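Local coordinates for protein SUMO-1 cysteine protease S273R (African swine fever virus pig/Kenya/KEN-50/1950, PDB 6LJ9) that probably acts as a cysteine protease that matures viral polyproteins into core-shell proteins and cleaves host proteins to blunt innate immune signalling, at residues Ser12-His17 and Asp22-Lys27; Asn151-Val156 and Ile198-Arg203; Glu41-Asp46 and Ile52-Val57; Ile102-Phe107 and Arg243-Ser248. One frame throughout, in Å; residues are numbered along the deposited sequence.

Interaction 1 (Ser12-His17 and Asp22-Lys27); sequences SECAEH and DSCLSK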
# COMPACT_ATOMS: atom_id res chain seq x y z
N SER B 12 14.58 2.37 -15.49
CA SER B 12 15.75 2.46 -14.63
C SER B 12 16.12 1.09 -14.07
O SER B 12 15.25 0.27 -13.79
CB SER B 12 15.50 3.45 -13.49
OG SER B 12 16.55 3.41 -12.54
N GLU B 13 17.42 0.85 -13.93
CA GLU B 13 17.90 -0.41 -13.39
C GLU B 13 18.05 -0.40 -11.87
O GLU B 13 18.38 -1.43 -11.29
CB GLU B 13 19.24 -0.80 -14.03
CG GLU B 13 20.41 0.08 -13.62
CD GLU B 13 21.75 -0.52 -14.02
OE1 GLU B 13 21.75 -1.62 -14.60
OE2 GLU B 13 22.79 0.11 -13.74
N CYS B 14 17.81 0.74 -11.23
CA CYS B 14 17.81 0.78 -9.77
C CYS B 14 16.60 0.03 -9.23
O CYS B 14 15.60 -0.16 -9.92
CB CYS B 14 17.80 2.22 -9.26
SG CYS B 14 19.05 3.33 -9.94
N ALA B 15 16.71 -0.42 -7.98
CA ALA B 15 15.59 -1.07 -7.33
C ALA B 15 14.42 -0.09 -7.19
O ALA B 15 14.62 1.12 -7.04
CB ALA B 15 15.99 -1.61 -5.96
N GLU B 16 13.20 -0.63 -7.25
CA GLU B 16 12.01 0.21 -7.26
C GLU B 16 11.87 1.02 -5.98
O GLU B 16 11.41 2.17 -6.01
CB GLU B 16 10.77 -0.65 -7.50
CG GLU B 16 10.83 -1.51 -8.75
CD GLU B 16 9.87 -1.04 -9.83
OE1 GLU B 16 9.02 -0.18 -9.54
OE2 GLU B 16 9.97 -1.55 -10.97
N HIS B 17 12.25 0.44 -4.84
CA HIS B 17 12.14 1.13 -3.56
C HIS B 17 13.25 2.14 -3.32
O HIS B 17 13.23 2.82 -2.29
CB HIS B 17 12.12 0.11 -2.41
CG HIS B 17 13.33 -0.76 -2.35
ND1 HIS B 17 13.49 -1.87 -3.14
CD2 HIS B 17 14.45 -0.68 -1.58
CE1 HIS B 17 14.65 -2.44 -2.87
NE2 HIS B 17 15.25 -1.74 -1.93
N ASP B 22 18.60 8.48 -9.36
CA ASP B 22 19.69 8.90 -10.24
C ASP B 22 20.81 7.87 -10.26
O ASP B 22 21.12 7.29 -11.31
CB ASP B 22 20.21 10.27 -9.80
CG ASP B 22 20.39 10.38 -8.30
OD1 ASP B 22 20.24 9.35 -7.60
OD2 ASP B 22 20.68 11.49 -7.81
N SER B 23 21.42 7.61 -9.11
CA SER B 23 22.43 6.58 -8.96
C SER B 23 21.88 5.47 -8.08
O SER B 23 21.30 5.73 -7.03
CB SER B 23 23.72 7.15 -8.36
OG SER B 23 24.68 6.14 -8.14
N CYS B 24 22.06 4.22 -8.52
CA CYS B 24 21.59 3.09 -7.74
C CYS B 24 22.55 2.71 -6.62
O CYS B 24 22.15 2.01 -5.68
CB CYS B 24 21.37 1.86 -8.63
SG CYS B 24 20.68 2.17 -10.27
N LEU B 25 23.80 3.17 -6.68
CA LEU B 25 24.82 2.74 -5.73
C LEU B 25 24.72 3.51 -4.42
O LEU B 25 24.26 4.65 -4.37
CB LEU B 25 26.21 2.92 -6.33
CG LEU B 25 26.52 2.12 -7.60
CD1 LEU B 25 27.82 2.58 -8.23
CD2 LEU B 25 26.57 0.64 -7.29
N SER B 26 25.16 2.86 -3.35
CA SER B 26 25.27 3.54 -2.06
C SER B 26 26.29 4.66 -2.15
O SER B 26 27.23 4.62 -2.95
CB SER B 26 25.67 2.55 -0.97
OG SER B 26 24.75 1.47 -0.89
N LYS B 27 26.10 5.69 -1.33
CA LYS B 27 26.99 6.85 -1.36
C LYS B 27 28.41 6.51 -0.93
O LYS B 27 29.34 7.22 -1.31
CB LYS B 27 26.41 7.97 -0.50
CG LYS B 27 25.18 8.62 -1.11
CD LYS B 27 24.66 9.78 -0.28
CE LYS B 27 23.57 10.53 -1.03
NZ LYS B 27 22.49 9.62 -1.49

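Interaction 2 (Asn151-Val156 and Ile198-Arg203); sequences NTFGCV and IRWMER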
# COMPACT_ATOMS: atom_id res chain seq x y z
N ASN B 151 -3.09 -8.51 1.21
CA ASN B 151 -4.37 -8.55 0.52
C ASN B 151 -4.21 -8.75 -0.98
O ASN B 151 -5.18 -8.61 -1.73
CB ASN B 151 -5.19 -7.29 0.80
CG ASN B 151 -4.42 -6.01 0.52
OD1 ASN B 151 -3.38 -6.02 -0.14
ND2 ASN B 151 -4.94 -4.89 1.02
N THR B 152 -3.00 -9.08 -1.44
CA THR B 152 -2.76 -9.45 -2.83
C THR B 152 -1.81 -10.64 -2.86
O THR B 152 -0.89 -10.75 -2.04
CB THR B 152 -2.18 -8.30 -3.67
OG1 THR B 152 -1.10 -7.68 -2.96
CG2 THR B 152 -3.25 -7.26 -3.97
N PHE B 153 -2.03 -11.52 -3.83
CA PHE B 153 -1.24 -12.73 -4.01
C PHE B 153 -0.86 -12.86 -5.47
O PHE B 153 -1.70 -12.67 -6.36
CB PHE B 153 -2.02 -13.97 -3.54
CG PHE B 153 -1.27 -15.27 -3.72
CD1 PHE B 153 -1.42 -16.01 -4.88
CD2 PHE B 153 -0.44 -15.75 -2.73
CE1 PHE B 153 -0.75 -17.20 -5.05
CE2 PHE B 153 0.24 -16.94 -2.89
CZ PHE B 153 0.08 -17.67 -4.05
N GLY B 154 0.41 -13.18 -5.73
CA GLY B 154 0.89 -13.28 -7.09
C GLY B 154 1.81 -14.45 -7.33
O GLY B 154 2.66 -14.76 -6.49
N CYS B 155 1.66 -15.10 -8.48
CA CYS B 155 2.49 -16.25 -8.81
C CYS B 155 2.52 -16.43 -10.32
O CYS B 155 1.53 -16.17 -11.00
CB CYS B 155 1.99 -17.52 -8.12
SG CYS B 155 3.27 -18.75 -7.81
N VAL B 156 3.67 -16.86 -10.82
CA VAL B 156 3.86 -17.18 -12.23
C VAL B 156 4.26 -18.65 -12.32
O VAL B 156 5.20 -19.07 -11.64
CB VAL B 156 4.93 -16.28 -12.89
CG1 VAL B 156 5.10 -16.65 -14.35
CG2 VAL B 156 4.56 -14.82 -12.73
N ILE B 198 -7.68 -25.26 -12.06
CA ILE B 198 -9.07 -25.02 -11.68
C ILE B 198 -9.32 -25.49 -10.25
O ILE B 198 -9.96 -24.79 -9.46
CB ILE B 198 -10.02 -25.70 -12.68
CG1 ILE B 198 -9.88 -25.08 -14.07
CG2 ILE B 198 -11.46 -25.61 -12.20
CD1 ILE B 198 -10.37 -23.65 -14.16
N ARG B 199 -8.81 -26.67 -9.90
CA ARG B 199 -9.00 -27.18 -8.54
C ARG B 199 -8.36 -26.25 -7.51
O ARG B 199 -8.93 -26.01 -6.44
CB ARG B 199 -8.42 -28.59 -8.41
CG ARG B 199 -8.88 -29.57 -9.46
CD ARG B 199 -8.07 -30.85 -9.38
NE ARG B 199 -7.96 -31.51 -10.68
CZ ARG B 199 -7.02 -32.40 -10.98
NH1 ARG B 199 -6.11 -32.74 -10.08
NH2 ARG B 199 -6.99 -32.96 -12.18
N TRP B 200 -7.18 -25.72 -7.83
CA TRP B 200 -6.50 -24.81 -6.91
C TRP B 200 -7.29 -23.52 -6.73
O TRP B 200 -7.45 -23.03 -5.61
CB TRP B 200 -5.09 -24.51 -7.41
CG TRP B 200 -4.29 -23.65 -6.47
CD1 TRP B 200 -3.47 -24.08 -5.47
CD2 TRP B 200 -4.25 -22.22 -6.45
NE1 TRP B 200 -2.92 -23.00 -4.82
CE2 TRP B 200 -3.38 -21.85 -5.40
CE3 TRP B 200 -4.86 -21.22 -7.21
CZ2 TRP B 200 -3.10 -20.52 -5.10
CZ3 TRP B 200 -4.58 -19.90 -6.90
CH2 TRP B 200 -3.71 -19.56 -5.86
N MSE B 201 -7.80 -22.95 -7.83
CA MSE B 201 -8.60 -21.74 -7.77
C MSE B 201 -9.89 -21.97 -6.97
O MSE B 201 -10.33 -21.11 -6.22
CB MSE B 201 -8.94 -21.24 -9.17
CG MSE B 201 -7.72 -20.88 -10.01
SE MSE B 201 -8.17 -20.38 -11.84
CE MSE B 201 -9.14 -18.73 -11.46
N GLU B 202 -10.49 -23.15 -7.16
CA GLU B 202 -11.69 -23.49 -6.41
C GLU B 202 -11.39 -23.67 -4.93
O GLU B 202 -12.18 -23.24 -4.07
CB GLU B 202 -12.32 -24.76 -6.98
CG GLU B 202 -12.98 -24.58 -8.34
CD GLU B 202 -14.09 -23.55 -8.31
OE1 GLU B 202 -14.02 -22.59 -9.10
OE2 GLU B 202 -15.03 -23.71 -7.50
N ARG B 203 -10.26 -24.29 -4.59
CA ARG B 203 -9.90 -24.49 -3.19
C ARG B 203 -9.65 -23.16 -2.49
O ARG B 203 -10.05 -22.97 -1.34
CB ARG B 203 -8.67 -25.40 -3.09
CG ARG B 203 -8.38 -25.91 -1.68
CD ARG B 203 -7.40 -25.02 -0.92
NE ARG B 203 -6.09 -24.99 -1.56
CZ ARG B 203 -5.09 -25.82 -1.27
NH1 ARG B 203 -5.25 -26.75 -0.35
NH2 ARG B 203 -3.93 -25.71 -1.90

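Interaction 3 (Glu41-Asp46 and Ile52-Val57); sequences ETLGCD and ITHPAV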
# COMPACT_ATOMS: atom_id res chain seq x y z
N GLU B 41 33.10 3.58 -19.88
CA GLU B 41 33.14 3.21 -21.29
C GLU B 41 34.42 2.45 -21.63
O GLU B 41 34.40 1.51 -22.43
CB GLU B 41 33.00 4.45 -22.17
CG GLU B 41 31.74 5.27 -21.94
CD GLU B 41 31.93 6.35 -20.88
OE1 GLU B 41 32.83 6.20 -20.02
OE2 GLU B 41 31.19 7.35 -20.92
N THR B 42 35.54 2.85 -21.02
CA THR B 42 36.80 2.16 -21.26
C THR B 42 36.81 0.77 -20.64
O THR B 42 37.67 -0.05 -20.99
CB THR B 42 37.96 2.99 -20.72
OG1 THR B 42 37.78 3.21 -19.31
CG2 THR B 42 38.04 4.33 -21.43
N LEU B 43 35.90 0.49 -19.72
CA LEU B 43 35.73 -0.85 -19.17
C LEU B 43 34.73 -1.68 -19.95
O LEU B 43 34.47 -2.83 -19.58
CB LEU B 43 35.29 -0.77 -17.70
CG LEU B 43 36.29 -0.19 -16.69
CD1 LEU B 43 35.61 0.06 -15.36
CD2 LEU B 43 37.48 -1.13 -16.52
N GLY B 44 34.16 -1.13 -21.02
CA GLY B 44 33.11 -1.82 -21.75
C GLY B 44 31.76 -1.78 -21.09
O GLY B 44 30.98 -2.73 -21.22
N CYS B 45 31.44 -0.69 -20.38
CA CYS B 45 30.22 -0.60 -19.59
C CYS B 45 29.48 0.68 -19.93
O CYS B 45 30.08 1.70 -20.26
CB CYS B 45 30.53 -0.65 -18.09
SG CYS B 45 31.50 -2.10 -17.57
N ASP B 46 28.15 0.61 -19.84
CA ASP B 46 27.30 1.79 -19.94
C ASP B 46 26.22 1.76 -18.87
O ASP B 46 25.07 2.14 -19.10
CB ASP B 46 26.68 1.92 -21.33
CG ASP B 46 25.74 0.78 -21.67
OD1 ASP B 46 25.75 -0.23 -20.95
OD2 ASP B 46 24.97 0.91 -22.65
N ILE B 52 30.17 -2.60 -11.50
CA ILE B 52 30.42 -3.40 -10.30
C ILE B 52 30.40 -4.89 -10.56
O ILE B 52 30.58 -5.68 -9.62
CB ILE B 52 29.41 -3.05 -9.19
CG1 ILE B 52 27.98 -3.39 -9.62
CG2 ILE B 52 29.52 -1.58 -8.82
CD1 ILE B 52 26.94 -3.07 -8.56
N THR B 53 30.18 -5.32 -11.81
CA THR B 53 30.39 -6.71 -12.20
C THR B 53 31.64 -6.89 -13.05
O THR B 53 31.98 -8.03 -13.39
CB THR B 53 29.16 -7.24 -12.96
OG1 THR B 53 28.89 -6.40 -14.08
CG2 THR B 53 27.95 -7.30 -12.05
N HIS B 54 32.32 -5.81 -13.39
CA HIS B 54 33.56 -5.90 -14.14
C HIS B 54 34.63 -6.58 -13.28
O HIS B 54 34.74 -6.29 -12.08
CB HIS B 54 34.03 -4.51 -14.57
CG HIS B 54 35.14 -4.53 -15.57
ND1 HIS B 54 36.46 -4.73 -15.21
CD2 HIS B 54 35.14 -4.36 -16.91
CE1 HIS B 54 37.22 -4.69 -16.29
NE2 HIS B 54 36.44 -4.46 -17.34
N PRO B 55 35.43 -7.48 -13.86
CA PRO B 55 36.41 -8.22 -13.04
C PRO B 55 37.46 -7.33 -12.40
O PRO B 55 37.94 -7.65 -11.30
CB PRO B 55 37.04 -9.19 -14.05
CG PRO B 55 36.76 -8.59 -15.39
CD PRO B 55 35.43 -7.92 -15.26
N ALA B 56 37.83 -6.21 -13.03
CA ALA B 56 38.79 -5.30 -12.42
C ALA B 56 38.19 -4.59 -11.22
O ALA B 56 38.88 -4.35 -10.22
CB ALA B 56 39.29 -4.29 -13.45
N VAL B 57 36.90 -4.23 -11.30
CA VAL B 57 36.24 -3.59 -10.17
C VAL B 57 36.02 -4.58 -9.04
O VAL B 57 36.10 -4.23 -7.86
CB VAL B 57 34.92 -2.94 -10.63
CG1 VAL B 57 34.21 -2.27 -9.45
CG2 VAL B 57 35.18 -1.94 -11.74

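Interaction 4 (Ile102-Phe107 and Arg243-Ser248); sequences IKYTKF and RLDNVS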
# COMPACT_ATOMS: atom_id res chain seq x y z
N ILE B 102 9.03 -5.84 -1.67
CA ILE B 102 9.60 -4.76 -0.87
C ILE B 102 8.77 -3.49 -1.02
O ILE B 102 8.40 -2.85 -0.02
CB ILE B 102 11.07 -4.51 -1.28
CG1 ILE B 102 11.85 -5.82 -1.34
CG2 ILE B 102 11.73 -3.53 -0.32
CD1 ILE B 102 13.24 -5.67 -1.90
N LYS B 103 8.45 -3.12 -2.26
CA LYS B 103 7.72 -1.88 -2.52
C LYS B 103 6.24 -2.02 -2.18
O LYS B 103 5.67 -1.15 -1.52
CB LYS B 103 7.92 -1.48 -3.98
CG LYS B 103 6.96 -0.42 -4.49
CD LYS B 103 7.27 -0.08 -5.94
CE LYS B 103 6.13 0.68 -6.59
NZ LYS B 103 5.81 1.94 -5.87
N TYR B 104 5.62 -3.11 -2.62
CA TYR B 104 4.22 -3.39 -2.30
C TYR B 104 4.19 -4.26 -1.05
O TYR B 104 4.32 -5.48 -1.11
CB TYR B 104 3.53 -4.08 -3.48
CG TYR B 104 3.57 -3.26 -4.75
CD1 TYR B 104 2.63 -2.26 -4.98
CD2 TYR B 104 4.54 -3.48 -5.72
CE1 TYR B 104 2.65 -1.50 -6.14
CE2 TYR B 104 4.57 -2.73 -6.89
CZ TYR B 104 3.62 -1.74 -7.09
OH TYR B 104 3.65 -0.99 -8.24
N THR B 105 4.03 -3.61 0.11
CA THR B 105 4.17 -4.27 1.40
C THR B 105 2.96 -5.12 1.79
O THR B 105 3.02 -5.80 2.82
CB THR B 105 4.44 -3.23 2.49
OG1 THR B 105 3.34 -2.32 2.57
CG2 THR B 105 5.71 -2.46 2.18
N LYS B 106 1.88 -5.08 1.02
CA LYS B 106 0.74 -5.97 1.23
C LYS B 106 0.63 -7.02 0.13
O LYS B 106 -0.46 -7.55 -0.12
CB LYS B 106 -0.56 -5.16 1.33
CG LYS B 106 -0.64 -4.26 2.55
CD LYS B 106 -2.06 -3.76 2.78
CE LYS B 106 -2.15 -2.86 4.01
NZ LYS B 106 -1.39 -1.59 3.83
N PHE B 107 1.74 -7.33 -0.53
CA PHE B 107 1.77 -8.27 -1.64
C PHE B 107 2.51 -9.53 -1.22
O PHE B 107 3.62 -9.46 -0.69
CB PHE B 107 2.44 -7.64 -2.86
CG PHE B 107 2.77 -8.62 -3.95
CD1 PHE B 107 1.76 -9.25 -4.66
CD2 PHE B 107 4.09 -8.91 -4.27
CE1 PHE B 107 2.06 -10.14 -5.67
CE2 PHE B 107 4.40 -9.80 -5.28
CZ PHE B 107 3.38 -10.42 -5.98
N ARG B 243 -1.96 -5.32 -12.15
CA ARG B 243 -2.99 -5.50 -11.12
C ARG B 243 -2.55 -4.89 -9.80
O ARG B 243 -3.38 -4.36 -9.04
CB ARG B 243 -3.30 -6.99 -10.93
CG ARG B 243 -3.82 -7.69 -12.18
CD ARG B 243 -5.26 -7.30 -12.50
NE ARG B 243 -6.19 -7.78 -11.49
CZ ARG B 243 -6.77 -7.00 -10.58
NH1 ARG B 243 -6.52 -5.70 -10.56
NH2 ARG B 243 -7.62 -7.52 -9.70
N LEU B 244 -1.25 -4.94 -9.50
CA LEU B 244 -0.73 -4.31 -8.29
C LEU B 244 -0.90 -2.79 -8.35
O LEU B 244 -1.22 -2.16 -7.34
CB LEU B 244 0.74 -4.68 -8.08
CG LEU B 244 1.03 -6.06 -7.51
CD1 LEU B 244 2.53 -6.32 -7.48
CD2 LEU B 244 0.44 -6.21 -6.12
N ASP B 245 -0.70 -2.20 -9.53
CA ASP B 245 -0.95 -0.78 -9.74
C ASP B 245 -2.40 -0.49 -10.08
O ASP B 245 -2.70 0.59 -10.61
CB ASP B 245 -0.02 -0.24 -10.83
CG ASP B 245 1.41 -0.13 -10.37
OD1 ASP B 245 1.64 -0.04 -9.14
OD2 ASP B 245 2.32 -0.14 -11.23
N ASN B 246 -3.30 -1.43 -9.80
CA ASN B 246 -4.75 -1.22 -9.87
C ASN B 246 -5.24 -1.03 -11.30
O ASN B 246 -6.17 -0.26 -11.55
CB ASN B 246 -5.18 -0.04 -9.00
CG ASN B 246 -5.24 -0.39 -7.52
OD1 ASN B 246 -6.23 -0.95 -7.04
ND2 ASN B 246 -4.17 -0.08 -6.80
N VAL B 247 -4.63 -1.73 -12.25
CA VAL B 247 -5.21 -1.87 -13.58
C VAL B 247 -6.18 -3.05 -13.53
O VAL B 247 -5.79 -4.17 -13.21
CB VAL B 247 -4.14 -2.09 -14.66
CG1 VAL B 247 -4.78 -2.37 -16.01
CG2 VAL B 247 -3.22 -0.88 -14.74
N SER B 248 -7.45 -2.78 -13.83
CA SER B 248 -8.48 -3.81 -13.72
C SER B 248 -8.21 -4.96 -14.69
O SER B 248 -7.62 -4.77 -15.76
CB SER B 248 -9.86 -3.22 -13.98
OG SER B 248 -10.87 -4.22 -13.91

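Interaction 1 (Ser12-His17 and Asp22-Lys27)
The loop S12-H17 is joined to D22-K27 by a covalent bond, the disulfide between C14 and C24, and the residues leading up to it shape the approach. S12 comes first: its OG accepts the N-H of C14 at 3.2 Å, an ST turn that fixes the backbone just before the half-cystine, a task that suits a short hydroxyl. E13 follows with CG lodged between its own N and carbonyl carbon (chi1 70°), which lays that methylene against the sulfur of C24, CG to SG 4.0 Å. Its carboxylate goes on to S49 OG, so the aliphatic stem serves the sulfur while the charged end is satisfied elsewhere. At C14 the SG meets C24 SG at 2.0 Å, with the C-S-S-C torsion at -75°, near the relaxed value and of left-handed sense. C24 is held on its backbone too, its N by E48 and its O by R75. Beyond the bridge the chain carries on to E16, whose carboxylate forms a salt bridge with R241 of helix 232-244. With nine residues between its cysteines and neither helix nor strand inside, this is a buried disulfide that closes a loop of irregular chain between helices 3-6 and 27-32.

Interaction 2 (Asn151-Val156 and Ile198-Arg203)
F153 on the strand 152-158 and W200 on the helix 195-208 meet obliquely, CE1 of F153 lying 3.9 Å from CH2 of W200. The ring planes are 32° apart and the centroids 6.0 Å apart, so the pair is neither a stack nor an edge-to-face contact; it is dispersion packing over a small area. Reach explains why these residue types serve here: the backbones stay far apart, CA of F153 and CA of M201 (selenomethionine in this crystal) being 12.2 Å from each other, and two long aromatic side chains span the gap. W200 is swung out by a chi1 of -176°, its CG opposite the backbone N, which sends the indole from the helix toward the sheet. In the next shell M129 of helix 129-134 touches both rings, while V174 and I172 of the neighbouring strand 169-175 lie against F153 and W200 respectively. Further out, backbone hydrogen bonds tie F153 to V174, and C155 is disulfide-linked to C110. T152 and V156, alternating with F153, pack instead on helix 232-244. A mixed sheet with helices on both faces is the layered alpha/beta core of the Ulp1-like cysteine protease fold.

Interaction 3 (Glu41-Asp46 and Ile52-Val57)
H54, the ring on which L43 rests, accepts the backbone N-H of A56 through ND1, N to ND1 3.0 Å with an angle of 151° at the hydrogen. This is an N-cap bond: H54 stands just before the helix 55-64 and engages an N-H of its first turn, the donor tilted about 20° from the ring plane. A chi1 of -169°, placing CG opposite the backbone N, brings the ring to both the helix end and the other segment. There L43 covers one face, its CD2 lying 3.7 Å from the ring centroid and close to the normal, a CH-pi contact; CD of P55 lies over the opposite face, so the imidazole is sandwiched between aliphatic carbons. The second leucine branch, CD1, reaches CG2 of V57 at 4.2 Å, three residues after H54 in the first turn of the helix. The carbonyl O of L43 approaches CD2 of H54 at 3.1 Å, and the thiol of C45 stands obliquely to the ring, SG to CD2 4.3 Å. The type I turn from E41 to G44, closed by G44 N to E41 O, presents L43; G44 suits its positive phi. Because ND1 is used as an acceptor, it should carry no proton, and its place at the helix N-terminus, with the aliphatic cover, would probably disfavour a positive charge, though the nearby L43 O would act the other way.

Interaction 4 (Ile102-Phe107 and Arg243-Ser248)
L244 fills the tight part of this contact, wedged between the rings of Y104 and F107. With CG opposite the carbonyl carbon (chi1 -78°), both methyls are carried to the aromatic pair. CD1 sits over the middle of the F107 ring, 4.1 Å from the centroid and almost on the normal, while CD2 reaches CD1 of F107, 3.6 Å away. Toward Y104 it is CB that stands over the ring centre, 4.2 Å from the centroid. A leucine suits the slot because its two methyls and its stem can serve separate surfaces, all by CH-pi and dispersion contacts. Here the helix 232-244 ends: N246, with positive phi, is the C-prime residue of a Schellman motif, and the turn out of the helix sets D245 beside Y104. Facing L244, the chain likewise leaves helix 90-103 and makes a type I turn from Y104 to F107 into the strand. The outer side is polar and more open. Y104 OH donates to OD1 of D245, modelled at 2.4 Å, a length too short to be taken literally. The other carboxylate oxygen, OD2, accepts from T8 N. K103 lays its CG over the far face of the Y104 ring.

In the fold
Interactions 1 and 3 belong to the N-terminal part, built of short helices and loops, and interactions 2 and 4 to the sheet-and-helix body. The first two, centres about 17 Å apart, meet through L25 and I52; interaction 3 is the more peripheral, and interaction 1 touches interaction 4 by H17 on I102 and E16 on K103. Interactions 2 and 4 flank the strand 152-158 on its two faces and meet beside strand 107-109, where T152 OG1 probably bonds to K106 O. Chemistry follows place: a disulfide in buried loops, aromatic packing in the layered core, and, in the partly buried contacts, CH-pi packing on a capping histidine (interaction 3) or CH-pi packing plus a hydrogen bond between segments (interaction 4).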